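Local structure of ribosomal-protein-S5-alanine N-acetyltransferase (Vibrio fischeri, 3IGR) at residues G82-S87 with N118-W123; Y101-E106 with K110-R115. The protein probably catalyses acetylation of the N-terminal alanine of ribosomal protein uS5, with acetyl-CoA as acetyl donor. All blocks are in the same frame, centred on the assembly; numbering follows the deposited sequence.

Contact 1: G82-S87 with N118-W123; sequences GTVSYS and NVTIDW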
ATOM      1  N   GLY A  82      -1.600 -19.009   7.725  1.00 11.79           N
ATOM      2  CA  GLY A  82      -2.119 -17.783   8.339  1.00 12.03           C
ATOM      3  C   GLY A  82      -3.607 -17.867   8.578  1.00 12.21           C
ATOM      4  O   GLY A  82      -4.277 -18.761   8.053  1.00 12.00           O
ATOM      5  N   THR A  83      -4.114 -16.933   9.388  1.00 11.89           N
ATOM      6  CA  THR A  83      -5.522 -16.868   9.725  1.00 11.97           C
ATOM      7  C   THR A  83      -5.926 -15.400   9.814  1.00 11.91           C
ATOM      8  O   THR A  83      -5.101 -14.537  10.133  1.00 11.57           O
ATOM      9  CB  THR A  83      -5.836 -17.531  11.111  1.00 11.63           C
ATOM     10  OG1 THR A  83      -5.114 -16.841  12.128  1.00 11.86           O
ATOM     11  CG2 THR A  83      -5.469 -19.027  11.148  1.00 10.85           C
ATOM     12  N   VAL A  84      -7.181 -15.116   9.509  1.00 11.80           N
ATOM     13  CA  VAL A  84      -7.749 -13.781   9.743  1.00 12.12           C
ATOM     14  C   VAL A  84      -9.127 -14.073  10.271  1.00 12.39           C
ATOM     15  O   VAL A  84      -9.946 -14.664   9.567  1.00 12.37           O
ATOM     16  CB  VAL A  84      -7.819 -12.891   8.457  1.00 12.32           C
ATOM     17  CG1 VAL A  84      -8.315 -11.491   8.792  1.00 11.57           C
ATOM     18  CG2 VAL A  84      -6.434 -12.769   7.782  1.00 12.88           C
ATOM     19  N   SER A  85      -9.375 -13.699  11.524  1.00 12.51           N
ATOM     20  CA  SER A  85     -10.616 -14.091  12.193  1.00 12.41           C
ATOM     21  C   SER A  85     -11.437 -12.866  12.546  1.00 12.18           C
ATOM     22  O   SER A  85     -10.960 -11.991  13.258  1.00 12.10           O
ATOM     23  CB  SER A  85     -10.301 -14.876  13.461  1.00 12.06           C
ATOM     24  OG  SER A  85     -11.491 -15.097  14.205  1.00 14.27           O
ATOM     25  N   TYR A  86     -12.670 -12.808  12.045  1.00 12.50           N
ATOM     26  CA  TYR A  86     -13.616 -11.737  12.403  1.00 12.13           C
ATOM     27  C   TYR A  86     -14.603 -12.333  13.399  1.00 11.88           C
ATOM     28  O   TYR A  86     -15.321 -13.288  13.081  1.00 12.13           O
ATOM     29  CB  TYR A  86     -14.327 -11.177  11.169  1.00 11.72           C
ATOM     30  CG  TYR A  86     -13.352 -10.557  10.207  1.00 12.73           C
ATOM     31  CD1 TYR A  86     -12.983  -9.221  10.331  1.00 11.56           C
ATOM     32  CD2 TYR A  86     -12.739 -11.327   9.205  1.00 12.36           C
ATOM     33  CE1 TYR A  86     -12.066  -8.651   9.455  1.00  9.52           C
ATOM     34  CE2 TYR A  86     -11.812 -10.762   8.328  1.00 10.99           C
ATOM     35  CZ  TYR A  86     -11.483  -9.423   8.470  1.00  9.87           C
ATOM     36  OH  TYR A  86     -10.561  -8.855   7.650  1.00  9.81           O
ATOM     37  N   SER A  87     -14.589 -11.787  14.610  1.00 11.11           N
ATOM     38  CA  SER A  87     -15.370 -12.304  15.718  1.00 11.36           C
ATOM     39  C   SER A  87     -16.024 -11.161  16.473  1.00 11.19           C
ATOM     40  O   SER A  87     -15.746  -9.986  16.203  1.00 10.34           O
ATOM     41  CB  SER A  87     -14.454 -13.054  16.679  1.00 11.73           C
ATOM     42  OG  SER A  87     -13.504 -12.153  17.225  1.00 12.40           O
ATOM     43  N   ASN A 118      -6.440  -7.030   4.210  1.00 11.19           N
ATOM     44  CA  ASN A 118      -7.044  -6.029   3.327  1.00 11.22           C
ATOM     45  C   ASN A 118      -8.214  -6.566   2.519  1.00 11.37           C
ATOM     46  O   ASN A 118      -9.245  -5.896   2.374  1.00 10.47           O
ATOM     47  CB  ASN A 118      -6.022  -5.459   2.349  1.00 10.97           C
ATOM     48  CG  ASN A 118      -6.498  -4.182   1.696  1.00 12.40           C
ATOM     49  OD1 ASN A 118      -7.511  -3.611   2.087  1.00 12.54           O
ATOM     50  ND2 ASN A 118      -5.753  -3.713   0.706  1.00 12.09           N
ATOM     51  N   VAL A 119      -8.032  -7.762   1.966  1.00 10.65           N
ATOM     52  CA  VAL A 119      -9.010  -8.293   1.037  1.00 10.72           C
ATOM     53  C   VAL A 119     -10.248  -8.756   1.810  1.00 10.47           C
ATOM     54  O   VAL A 119     -11.372  -8.583   1.350  1.00 10.19           O
ATOM     55  CB  VAL A 119      -8.396  -9.362   0.119  1.00 10.88           C
ATOM     56  CG1 VAL A 119      -8.210 -10.717   0.839  1.00 10.03           C
ATOM     57  CG2 VAL A 119      -9.199  -9.477  -1.147  1.00 12.40           C
ATOM     58  N   THR A 120     -10.033  -9.291   3.004  1.00 10.39           N
ATOM     59  CA  THR A 120     -11.147  -9.699   3.856  1.00 10.54           C
ATOM     60  C   THR A 120     -11.866  -8.526   4.552  1.00 10.57           C
ATOM     61  O   THR A 120     -13.080  -8.569   4.691  1.00 11.46           O
ATOM     62  CB  THR A 120     -10.726 -10.771   4.860  1.00 10.25           C
ATOM     63  OG1 THR A 120      -9.649 -10.273   5.670  1.00 10.05           O
ATOM     64  CG2 THR A 120     -10.289 -12.014   4.123  1.00  9.68           C
ATOM     65  N   ILE A 121     -11.146  -7.487   4.978  1.00 10.31           N
ATOM     66  CA  ILE A 121     -11.802  -6.277   5.501  1.00 10.41           C
ATOM     67  C   ILE A 121     -12.718  -5.704   4.421  1.00 10.55           C
ATOM     68  O   ILE A 121     -13.865  -5.309   4.684  1.00 10.69           O
ATOM     69  CB  ILE A 121     -10.805  -5.162   5.936  1.00 10.55           C
ATOM     70  CG1 ILE A 121     -10.380  -5.314   7.381  1.00 11.34           C
ATOM     71  CG2 ILE A 121     -11.470  -3.811   5.988  1.00  8.57           C
ATOM     72  CD1 ILE A 121      -9.597  -6.484   7.688  1.00 14.47           C
ATOM     73  N   ASP A 122     -12.200  -5.648   3.203  1.00  9.94           N
ATOM     74  CA  ASP A 122     -12.955  -5.128   2.087  1.00 10.76           C
ATOM     75  C   ASP A 122     -14.261  -5.896   1.892  1.00  9.97           C
ATOM     76  O   ASP A 122     -15.322  -5.308   1.607  1.00  9.57           O
ATOM     77  CB  ASP A 122     -12.113  -5.273   0.832  1.00 11.04           C
ATOM     78  CG  ASP A 122     -12.014  -4.012   0.083  1.00 15.35           C
ATOM     79  OD1 ASP A 122     -10.995  -3.310   0.294  1.00 21.98           O
ATOM     80  OD2 ASP A 122     -12.948  -3.709  -0.696  1.00 16.18           O
ATOM     81  N   TRP A 123     -14.168  -7.217   2.025  1.00  9.06           N
ATOM     82  CA  TRP A 123     -15.347  -8.063   1.943  1.00  8.66           C
ATOM     83  C   TRP A 123     -16.307  -7.856   3.141  1.00  7.96           C
ATOM     84  O   TRP A 123     -17.518  -7.847   2.970  1.00  7.39           O
ATOM     85  CB  TRP A 123     -14.927  -9.523   1.784  1.00  8.66           C
ATOM     86  CG  TRP A 123     -16.073 -10.454   1.569  1.00  8.47           C
ATOM     87  CD1 TRP A 123     -16.704 -10.735   0.378  1.00  9.30           C
ATOM     88  CD2 TRP A 123     -16.708 -11.258   2.561  1.00  7.77           C
ATOM     89  NE1 TRP A 123     -17.705 -11.653   0.582  1.00  8.08           N
ATOM     90  CE2 TRP A 123     -17.730 -11.995   1.911  1.00  8.56           C
ATOM     91  CE3 TRP A 123     -16.512 -11.435   3.940  1.00  6.77           C
ATOM     92  CZ2 TRP A 123     -18.562 -12.886   2.596  1.00  8.49           C
ATOM     93  CZ3 TRP A 123     -17.337 -12.342   4.620  1.00  6.53           C
ATOM     94  CH2 TRP A 123     -18.353 -13.041   3.944  1.00  7.58           C
TER
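Tyr86 reaches from strand 79-90 to helix 112-126 and meets Thr120 and Ile121 with the outer edge of its ring, in a buried contact between two nearly parallel elements. The axes of the two segments run 9.9 Å apart at 23°, a gap that a long aromatic side chain can span.

The polar part is a single hydroxyl pair. Tyr86 OH is modelled as donating to Thr120 OG1 at 2.6 Å, in the plane of the ring; the phenol oxygen crowds the end of Ile121, so its exact place and the bond geometry are doubtful. Thr120 OG1 sits between its own backbone N and carbonyl carbon (chi1 58°), where its one proton can be shared between Ala116 O and Val117 O in the preceding turn. A threonine suits this buried spot: its hydroxyl serves helix and tyrosine alike.

The rest is van der Waals packing. Thr120 CB lies 3.6 Å from Tyr86 CE2 on one flank, while the end of Ile121 lies at the ring edge on the CE1 side, the isoleucine crossing the tyrosine at about a right angle. Two residues nearer the start of the strand, Val84 rests its CG1 methyl against the hydroxyl oxygen Thr120 OG1 at 3.6 Å. Its compact beta-branched shape fills the shorter span there.

Within the mixed sheet, strand 79-90 pairs with strands 68-74 and 96-103. Phe70 from the former packs against both Tyr86 and Thr120, Val99 from the latter against Val84 and Tyr86, and Val84 touches Met113, Ala116 and Val117 on the helix that covers this face.

Contact 2: Y101-E106 with K110-R115; sequences YSLDSE and KGIMRR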
ATOM      1  N   TYR A 101      -5.457 -11.777  13.674  1.00 11.56           N
ATOM      2  CA  TYR A 101      -4.768 -12.489  12.578  1.00 11.56           C
ATOM      3  C   TYR A 101      -3.433 -13.042  13.041  1.00 11.44           C
ATOM      4  O   TYR A 101      -2.866 -12.581  14.032  1.00 10.73           O
ATOM      5  CB  TYR A 101      -4.543 -11.582  11.348  1.00 10.96           C
ATOM      6  CG  TYR A 101      -4.054 -10.205  11.719  1.00 12.04           C
ATOM      7  CD1 TYR A 101      -4.952  -9.155  11.834  1.00 13.37           C
ATOM      8  CD2 TYR A 101      -2.698  -9.961  11.994  1.00 13.70           C
ATOM      9  CE1 TYR A 101      -4.539  -7.901  12.207  1.00 15.57           C
ATOM     10  CE2 TYR A 101      -2.266  -8.710  12.359  1.00 13.49           C
ATOM     11  CZ  TYR A 101      -3.196  -7.681  12.463  1.00 13.72           C
ATOM     12  OH  TYR A 101      -2.819  -6.423  12.833  1.00 14.76           O
ATOM     13  N   SER A 102      -2.929 -14.017  12.295  1.00 11.31           N
ATOM     14  CA  SER A 102      -1.614 -14.566  12.552  1.00 11.77           C
ATOM     15  C   SER A 102      -1.030 -15.063  11.241  1.00 11.78           C
ATOM     16  O   SER A 102      -1.759 -15.307  10.264  1.00 11.42           O
ATOM     17  CB  SER A 102      -1.686 -15.714  13.584  1.00 12.07           C
ATOM     18  OG  SER A 102      -2.397 -16.826  13.058  1.00 12.80           O
ATOM     19  N   LEU A 103       0.291 -15.188  11.231  1.00 11.80           N
ATOM     20  CA  LEU A 103       1.039 -15.679  10.084  1.00 11.69           C
ATOM     21  C   LEU A 103       2.141 -16.603  10.556  1.00 11.80           C
ATOM     22  O   LEU A 103       2.771 -16.364  11.599  1.00 11.88           O
ATOM     23  CB  LEU A 103       1.642 -14.511   9.304  1.00 11.62           C
ATOM     24  CG  LEU A 103       2.251 -14.797   7.919  1.00 11.34           C
ATOM     25  CD1 LEU A 103       1.191 -15.247   6.943  1.00 11.76           C
ATOM     26  CD2 LEU A 103       2.935 -13.552   7.404  1.00 10.37           C
ATOM     27  N   ASP A 104       2.349 -17.671   9.790  1.00 11.74           N
ATOM     28  CA  ASP A 104       3.456 -18.593   9.996  1.00 12.11           C
ATOM     29  C   ASP A 104       4.778 -17.830  10.032  1.00 12.07           C
ATOM     30  O   ASP A 104       4.974 -16.926   9.235  1.00 12.97           O
ATOM     31  CB  ASP A 104       3.457 -19.629   8.877  1.00 11.67           C
ATOM     32  CG  ASP A 104       4.445 -20.745   9.127  1.00 12.28           C
ATOM     33  OD1 ASP A 104       4.025 -21.788   9.669  1.00 12.46           O
ATOM     34  OD2 ASP A 104       5.638 -20.566   8.813  1.00 11.09           O
ATOM     35  N   SER A 105       5.678 -18.180  10.957  1.00 12.15           N
ATOM     36  CA  SER A 105       6.923 -17.409  11.136  1.00 12.34           C
ATOM     37  C   SER A 105       7.905 -17.513   9.960  1.00 12.82           C
ATOM     38  O   SER A 105       8.736 -16.628   9.766  1.00 13.09           O
ATOM     39  CB  SER A 105       7.633 -17.761  12.458  1.00 12.76           C
ATOM     40  OG  SER A 105       8.151 -19.070  12.410  1.00 11.66           O
ATOM     41  N   GLU A 106       7.806 -18.576   9.169  1.00 12.80           N
ATOM     42  CA  GLU A 106       8.664 -18.709   7.981  1.00 13.42           C
ATOM     43  C   GLU A 106       8.159 -17.879   6.789  1.00 13.25           C
ATOM     44  O   GLU A 106       8.850 -17.738   5.791  1.00 13.43           O
ATOM     45  CB  GLU A 106       8.826 -20.181   7.605  1.00 13.32           C
ATOM     46  CG  GLU A 106       9.484 -21.021   8.706  1.00 14.80           C
ATOM     47  CD  GLU A 106      10.950 -20.652   8.948  1.00 18.62           C
ATOM     48  OE1 GLU A 106      11.660 -20.304   7.976  1.00 20.31           O
ATOM     49  OE2 GLU A 106      11.408 -20.730  10.110  1.00 20.14           O
ATOM     50  N   LYS A 110       6.757 -10.709   3.631  1.00 13.97           N
ATOM     51  CA  LYS A 110       6.317 -10.806   2.242  1.00 13.91           C
ATOM     52  C   LYS A 110       5.007 -10.073   1.993  1.00 13.54           C
ATOM     53  O   LYS A 110       4.447 -10.178   0.909  1.00 14.05           O
ATOM     54  CB  LYS A 110       6.145 -12.271   1.823  1.00 14.17           C
ATOM     55  CG  LYS A 110       7.399 -12.957   1.317  1.00 14.39           C
ATOM     56  CD  LYS A 110       8.026 -13.793   2.384  1.00 15.93           C
ATOM     57  CE  LYS A 110       8.932 -14.849   1.768  1.00 15.06           C
ATOM     58  NZ  LYS A 110       9.647 -15.607   2.816  1.00 16.83           N
ATOM     59  N   GLY A 111       4.518  -9.350   2.997  1.00 13.05           N
ATOM     60  CA  GLY A 111       3.250  -8.632   2.901  1.00 12.14           C
ATOM     61  C   GLY A 111       2.022  -9.533   2.831  1.00 11.74           C
ATOM     62  O   GLY A 111       0.937  -9.090   2.436  1.00 11.73           O
ATOM     63  N   ILE A 112       2.175 -10.800   3.205  1.00 10.88           N
ATOM     64  CA  ILE A 112       1.065 -11.741   3.058  1.00 10.70           C
ATOM     65  C   ILE A 112      -0.065 -11.344   4.015  1.00 10.87           C
ATOM     66  O   ILE A 112      -1.236 -11.415   3.656  1.00 11.37           O
ATOM     67  CB  ILE A 112       1.507 -13.210   3.276  1.00  9.83           C
ATOM     68  CG1 ILE A 112       2.476 -13.651   2.160  1.00  9.68           C
ATOM     69  CG2 ILE A 112       0.309 -14.155   3.341  1.00  9.36           C
ATOM     70  CD1 ILE A 112       3.331 -14.816   2.540  1.00  4.54           C
HETATM   71  N   MSE A 113       0.296 -10.914   5.224  1.00 10.93           N
HETATM   72  CA  MSE A 113      -0.694 -10.594   6.231  1.00 11.08           C
HETATM   73  C   MSE A 113      -1.503  -9.364   5.811  1.00 11.28           C
HETATM   74  O   MSE A 113      -2.729  -9.349   5.919  1.00 11.43           O
HETATM   75  CB  MSE A 113      -0.024 -10.369   7.584  1.00 11.35           C
HETATM   76  CG  MSE A 113      -0.998 -10.372   8.749  1.00 13.03           C
HETATM   77 SE   MSE A 113      -1.451 -12.184   9.351  1.00 18.07          SE
HETATM   78  CE  MSE A 113      -2.684 -12.798   7.943  1.00 12.00           C
ATOM     79  N   ARG A 114      -0.802  -8.329   5.365  1.00 11.07           N
ATOM     80  CA  ARG A 114      -1.433  -7.111   4.876  1.00 11.22           C
ATOM     81  C   ARG A 114      -2.462  -7.400   3.771  1.00 11.33           C
ATOM     82  O   ARG A 114      -3.613  -6.943   3.861  1.00 11.56           O
ATOM     83  CB  ARG A 114      -0.371  -6.133   4.370  1.00 12.02           C
ATOM     84  CG  ARG A 114      -0.933  -4.784   3.946  1.00 11.33           C
ATOM     85  CD  ARG A 114       0.070  -4.007   3.110  1.00 13.14           C
ATOM     86  NE  ARG A 114       0.354  -4.667   1.834  1.00 13.29           N
ATOM     87  CZ  ARG A 114       1.553  -5.100   1.458  1.00 11.03           C
ATOM     88  NH1 ARG A 114       2.601  -4.933   2.240  1.00  9.27           N
ATOM     89  NH2 ARG A 114       1.702  -5.676   0.287  1.00 10.58           N
ATOM     90  N   ARG A 115      -2.065  -8.169   2.758  1.00 11.23           N
ATOM     91  CA  ARG A 115      -2.983  -8.539   1.669  1.00 11.68           C
ATOM     92  C   ARG A 115      -4.167  -9.363   2.138  1.00 11.47           C
ATOM     93  O   ARG A 115      -5.300  -9.109   1.719  1.00 11.64           O
ATOM     94  CB  ARG A 115      -2.270  -9.290   0.526  1.00 11.85           C
ATOM     95  CG  ARG A 115      -1.131  -8.544  -0.157  1.00 10.90           C
ATOM     96  CD  ARG A 115      -0.641  -9.317  -1.426  1.00 13.20           C
ATOM     97  NE  ARG A 115      -1.588  -9.200  -2.549  1.00 13.83           N
ATOM     98  CZ  ARG A 115      -1.298  -9.467  -3.829  1.00 13.85           C
ATOM     99  NH1 ARG A 115      -0.096  -9.896  -4.178  1.00 13.10           N
ATOM    100  NH2 ARG A 115      -2.216  -9.309  -4.772  1.00 13.12           N
TER
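This is a mainly apolar contact at the turn from strand 96-103 into helix 112-126, with Tyr101 and Leu103 on the strand meeting Ile112 and Met113 in the first helical turn. Met113, a selenomethionine here, makes the largest contribution. Its chain leaves anti to the backbone N (chi1 -166°) and then bends twice, laying SE against the strand. SE is 4.8 Å from the centroid of the Tyr101 ring and 62° off its normal, an oblique Met-aromatic contact that comes closest at Tyr101 CD2 (3.7 Å). It also rests on the backbone, 3.3 Å from Ser102 O, and on Leu103 CB at 3.9 Å; the unbranched, flexible chain of methionine fits this surface. Farther out, Leu103 CD1 meets Ile112 CG2 at 3.9 Å.

Beyond the strand, Asp104 OD2 accepts from Glu106 N at 3.0 Å in an Asx turn, while Asp104 OD1 is held by Arg29. Gly111 is the helix N-cap; lacking a side chain, it easily adopts its positive phi of 69° and leaves room for Arg114 NH1. A strand, a glycine-containing loop and a helix in this order are characteristic of GNAT acetyltransferases, in which the loop and helix N terminus commonly bind the coenzyme A pyrophosphate; the same role is probable here.

Overall arrangement
From the N terminus, the chain first lays down residues 82-87 on strand 79-90, then turns back as the antiparallel neighbour, strand 96-103, which carries residues 101-106. A short loop leads into helix 112-126, whose start closes contact 2 and whose later turns close contact 1. Contact 2 is therefore nested inside the larger loop closed by contact 1, and one helix is fastened to two adjacent strands of the same sheet. The two sites, with centres about 12 Å apart, touch directly: Thr83 OG1 and Ser102 OG, 2.9 Å apart, probably share a hydrogen bond between the strands, and Val84 CG2 packs on Met113 CE at 3.8 Å.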